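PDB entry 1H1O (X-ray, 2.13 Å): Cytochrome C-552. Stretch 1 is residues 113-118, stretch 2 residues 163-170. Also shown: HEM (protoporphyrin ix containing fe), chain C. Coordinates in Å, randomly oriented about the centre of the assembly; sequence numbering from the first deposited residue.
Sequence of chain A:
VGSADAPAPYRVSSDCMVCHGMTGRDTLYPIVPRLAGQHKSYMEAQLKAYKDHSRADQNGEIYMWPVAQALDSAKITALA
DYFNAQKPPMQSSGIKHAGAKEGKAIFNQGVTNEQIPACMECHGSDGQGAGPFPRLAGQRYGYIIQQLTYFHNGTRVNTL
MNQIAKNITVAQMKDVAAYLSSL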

# COMPACT_ATOMS: atom_id res chain seq x y z
N ASN A 113 0.42 -1.09 -25.26
CA ASN A 113 -0.78 -1.57 -25.95
C ASN A 113 -1.91 -1.97 -25.03
O ASN A 113 -3.06 -2.09 -25.46
CB ASN A 113 -0.43 -2.73 -26.90
CG ASN A 113 0.28 -3.87 -26.21
OD1 ASN A 113 1.10 -4.56 -26.81
ND2 ASN A 113 -0.03 -4.07 -24.93
N GLU A 114 -1.60 -2.16 -23.75
CA GLU A 114 -2.62 -2.54 -22.79
C GLU A 114 -3.03 -1.31 -22.00
O GLU A 114 -3.89 -1.37 -21.11
CB GLU A 114 -2.07 -3.62 -21.85
CG GLU A 114 -2.86 -4.91 -21.92
CD GLU A 114 -2.24 -6.01 -21.10
OE1 GLU A 114 -1.29 -6.66 -21.59
OE2 GLU A 114 -2.70 -6.22 -19.96
N GLN A 115 -2.39 -0.20 -22.34
CA GLN A 115 -2.65 1.08 -21.70
C GLN A 115 -2.45 1.04 -20.19
O GLN A 115 -3.22 1.61 -19.42
CB GLN A 115 -4.04 1.58 -22.07
CG GLN A 115 -4.13 1.97 -23.54
CD GLN A 115 -5.54 2.28 -23.98
OE1 GLN A 115 -6.25 3.05 -23.34
NE2 GLN A 115 -5.95 1.69 -25.10
N ILE A 116 -1.39 0.35 -19.78
CA ILE A 116 -1.03 0.25 -18.37
C ILE A 116 0.11 1.24 -18.18
O ILE A 116 1.19 1.08 -18.75
CB ILE A 116 -0.55 -1.15 -18.02
CG1 ILE A 116 -1.69 -2.15 -18.25
CG2 ILE A 116 -0.08 -1.20 -16.57
CD1 ILE A 116 -1.34 -3.58 -17.89
N PRO A 117 -0.11 2.28 -17.36
CA PRO A 117 0.89 3.32 -17.08
C PRO A 117 2.11 2.77 -16.39
O PRO A 117 2.04 1.80 -15.63
CB PRO A 117 0.15 4.29 -16.16
CG PRO A 117 -1.31 3.98 -16.38
CD PRO A 117 -1.33 2.50 -16.57
N ALA A 118 3.24 3.43 -16.65
CA ALA A 118 4.50 3.05 -16.01
C ALA A 118 4.36 3.54 -14.57
O ALA A 118 4.37 4.75 -14.32
CB ALA A 118 5.67 3.73 -16.70
N GLN A 163 -8.29 4.90 -12.29
CA GLN A 163 -8.00 4.99 -13.70
C GLN A 163 -6.81 4.11 -14.05
O GLN A 163 -6.87 3.35 -15.01
CB GLN A 163 -7.73 6.44 -14.10
CG GLN A 163 -8.98 7.25 -14.30
CD GLN A 163 -9.81 6.73 -15.45
OE1 GLN A 163 -10.99 6.41 -15.28
NE2 GLN A 163 -9.20 6.63 -16.63
N ILE A 164 -5.75 4.19 -13.25
CA ILE A 164 -4.56 3.39 -13.49
C ILE A 164 -4.81 1.87 -13.45
O ILE A 164 -4.22 1.13 -14.23
CB ILE A 164 -3.44 3.72 -12.45
CG1 ILE A 164 -2.55 4.86 -12.95
CG2 ILE A 164 -2.56 2.52 -12.21
CD1 ILE A 164 -3.26 6.18 -13.15
N ALA A 165 -5.68 1.41 -12.56
CA ALA A 165 -5.92 -0.02 -12.45
C ALA A 165 -6.95 -0.58 -13.43
O ALA A 165 -7.10 -1.79 -13.55
CB ALA A 165 -6.34 -0.35 -11.02
N LYS A 166 -7.62 0.31 -14.15
CA LYS A 166 -8.65 -0.09 -15.11
C LYS A 166 -8.30 -1.28 -15.99
O LYS A 166 -9.10 -2.19 -16.15
CB LYS A 166 -8.99 1.10 -16.00
CG LYS A 166 -9.96 0.79 -17.13
CD LYS A 166 -9.97 1.90 -18.19
CE LYS A 166 -10.35 3.26 -17.59
NZ LYS A 166 -10.36 4.37 -18.60
N ASN A 167 -7.09 -1.29 -16.55
CA ASN A 167 -6.69 -2.36 -17.44
C ASN A 167 -5.77 -3.43 -16.86
O ASN A 167 -5.40 -4.36 -17.56
CB ASN A 167 -6.02 -1.77 -18.67
CG ASN A 167 -6.88 -0.75 -19.34
OD1 ASN A 167 -6.41 0.33 -19.70
ND2 ASN A 167 -8.15 -1.07 -19.50
N ILE A 168 -5.41 -3.31 -15.59
CA ILE A 168 -4.53 -4.31 -15.02
C ILE A 168 -5.28 -5.61 -14.79
O ILE A 168 -6.37 -5.61 -14.20
CB ILE A 168 -3.94 -3.83 -13.68
CG1 ILE A 168 -3.26 -2.47 -13.87
CG2 ILE A 168 -2.93 -4.85 -13.16
CD1 ILE A 168 -2.88 -1.78 -12.55
N THR A 169 -4.72 -6.70 -15.27
CA THR A 169 -5.34 -8.01 -15.08
C THR A 169 -4.82 -8.59 -13.75
O THR A 169 -3.82 -8.11 -13.19
CB THR A 169 -4.95 -9.00 -16.18
OG1 THR A 169 -3.53 -9.24 -16.09
CG2 THR A 169 -5.29 -8.46 -17.58
N VAL A 170 -5.50 -9.62 -13.26
CA VAL A 170 -5.11 -10.28 -12.02
C VAL A 170 -3.69 -10.80 -12.17
O VAL A 170 -2.88 -10.68 -11.25
CB VAL A 170 -6.04 -11.47 -11.72
CG1 VAL A 170 -5.50 -12.24 -10.53
CG2 VAL A 170 -7.45 -10.98 -11.43
CHA HEM C . -1.56 3.89 -4.52
CHB HEM C . -0.13 0.41 -7.48
CHC HEM C . 0.53 3.71 -10.92
CHD HEM C . -0.85 7.16 -7.95
C1A HEM C . -1.22 2.63 -5.02
C2A HEM C . -1.32 1.39 -4.28
C3A HEM C . -0.91 0.39 -5.10
C4A HEM C . -0.57 1.05 -6.36
CMA HEM C . -0.82 -1.08 -4.84
CAA HEM C . -1.80 1.28 -2.88
CBA HEM C . -0.71 1.52 -1.84
CGA HEM C . -1.09 1.24 -0.53
O1A HEM C . -0.15 1.28 0.31
O2A HEM C . -2.25 1.00 -0.19
C1B HEM C . 0.17 1.02 -8.68
C2B HEM C . 0.59 0.30 -9.85
C3B HEM C . 0.74 1.24 -10.82
C4B HEM C . 0.45 2.51 -10.24
CMB HEM C . 0.77 -1.20 -9.89
CAB HEM C . 1.11 1.08 -12.25
CBB HEM C . 0.23 0.04 -13.02
C1C HEM C . 0.23 4.93 -10.42
C2C HEM C . 0.30 6.17 -11.16
C3C HEM C . -0.11 7.12 -10.30
C4C HEM C . -0.40 6.49 -9.06
CMC HEM C . 0.74 6.25 -12.61
CAC HEM C . -0.30 8.64 -10.51
CBC HEM C . -1.17 9.00 -11.75
C1D HEM C . -1.16 6.58 -6.73
C2D HEM C . -1.65 7.33 -5.58
C3D HEM C . -1.86 6.41 -4.64
C4D HEM C . -1.48 5.09 -5.20
CMD HEM C . -1.87 8.81 -5.57
CAD HEM C . -2.39 6.60 -3.23
CBD HEM C . -3.97 6.76 -3.28
CGD HEM C . -4.52 7.30 -2.09
O1D HEM C . -4.32 8.53 -1.79
O2D HEM C . -5.20 6.58 -1.32
NA HEM C . -0.77 2.42 -6.27
NB HEM C . 0.08 2.38 -8.92
NC HEM C . -0.20 5.15 -9.13
ND HEM C . -1.07 5.22 -6.47
FE HEM C . -0.47 3.80 -7.70
O HOH W 1 -5.04 0.60 -16.86

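The contact between the two stretches is small, burying 301 Å² in total, and no direct hydrogen bond crosses it; apolar contacts and one bridging water link the stretches, and both also touch the heme. Stretch 2 enters as the last part of a helix. Gln 163 makes no contact with stretch 1, but its carbonyl accepts a backbone hydrogen bond from Lys 166 (Lys 166 N to Gln 163 O, 3.2 Å).

Ile 164 is the first residue to touch the partner. Its CG1 lies 3.8 Å from CG of Pro 117, whose CA-to-CB bond points toward stretch 2, so the proline ring rests against the isoleucine side chain. The same side chain also reaches the porphyrin, with Ile 164 CG2 3.6 Å from HEM CHC. Pro 117 also meets the heme, its O atom 3.6 Å from HEM CAB and its CB 4.1 Å from HEM CMC.

The CA-to-CB bond of Ala 165 points away from stretch 1, and the residue opens a type I beta turn that ends at Ile 168, closed by a hydrogen bond from Ile 168 N to Ala 165 O (3.1 Å).

The turn brings Asn 167 against stretch 1, where it is the most extensively covered residue of the contact. Its CB packs 3.3 Å from Glu 114 O, and CD1 of Ile 116 approaches the Asn 167 O atom at 4.1 Å. Asn 167 OD1 lies 3.4 Å from both Glu 114 O and Gln 115 O, but all three atoms are acceptors, so this proximity provides no hydrogen bond. Water 1 supplies the polar link instead. It accepts from Asn 167 N at 2.8 Å and donates to Ile 164 O at 2.8 Å, as well as weakly to Gln 115 O at 3.3 Å, thereby joining two backbone groups of stretch 2 to one of stretch 1.

Ile 168 directs its CA-to-CB bond away from stretch 1, yet its CG1 still comes within 4.4 Å of Ile 116 CG2. The two side chains share a neighbour: HEM CBB lies 3.6 Å from Ile 168 CD1 and 3.8 Å from Ile 116 CG2.

At Thr 169 the contact fades. Its CG2 is 4.2 Å from OE2 of Glu 114, whose side chain ends nearer to stretch 2 than its sideways CA-to-CB bond would suggest. Thr 169 also occupies the N-cap position of the helix that Val 170 enters, its side chain capping a backbone N just past the stretch.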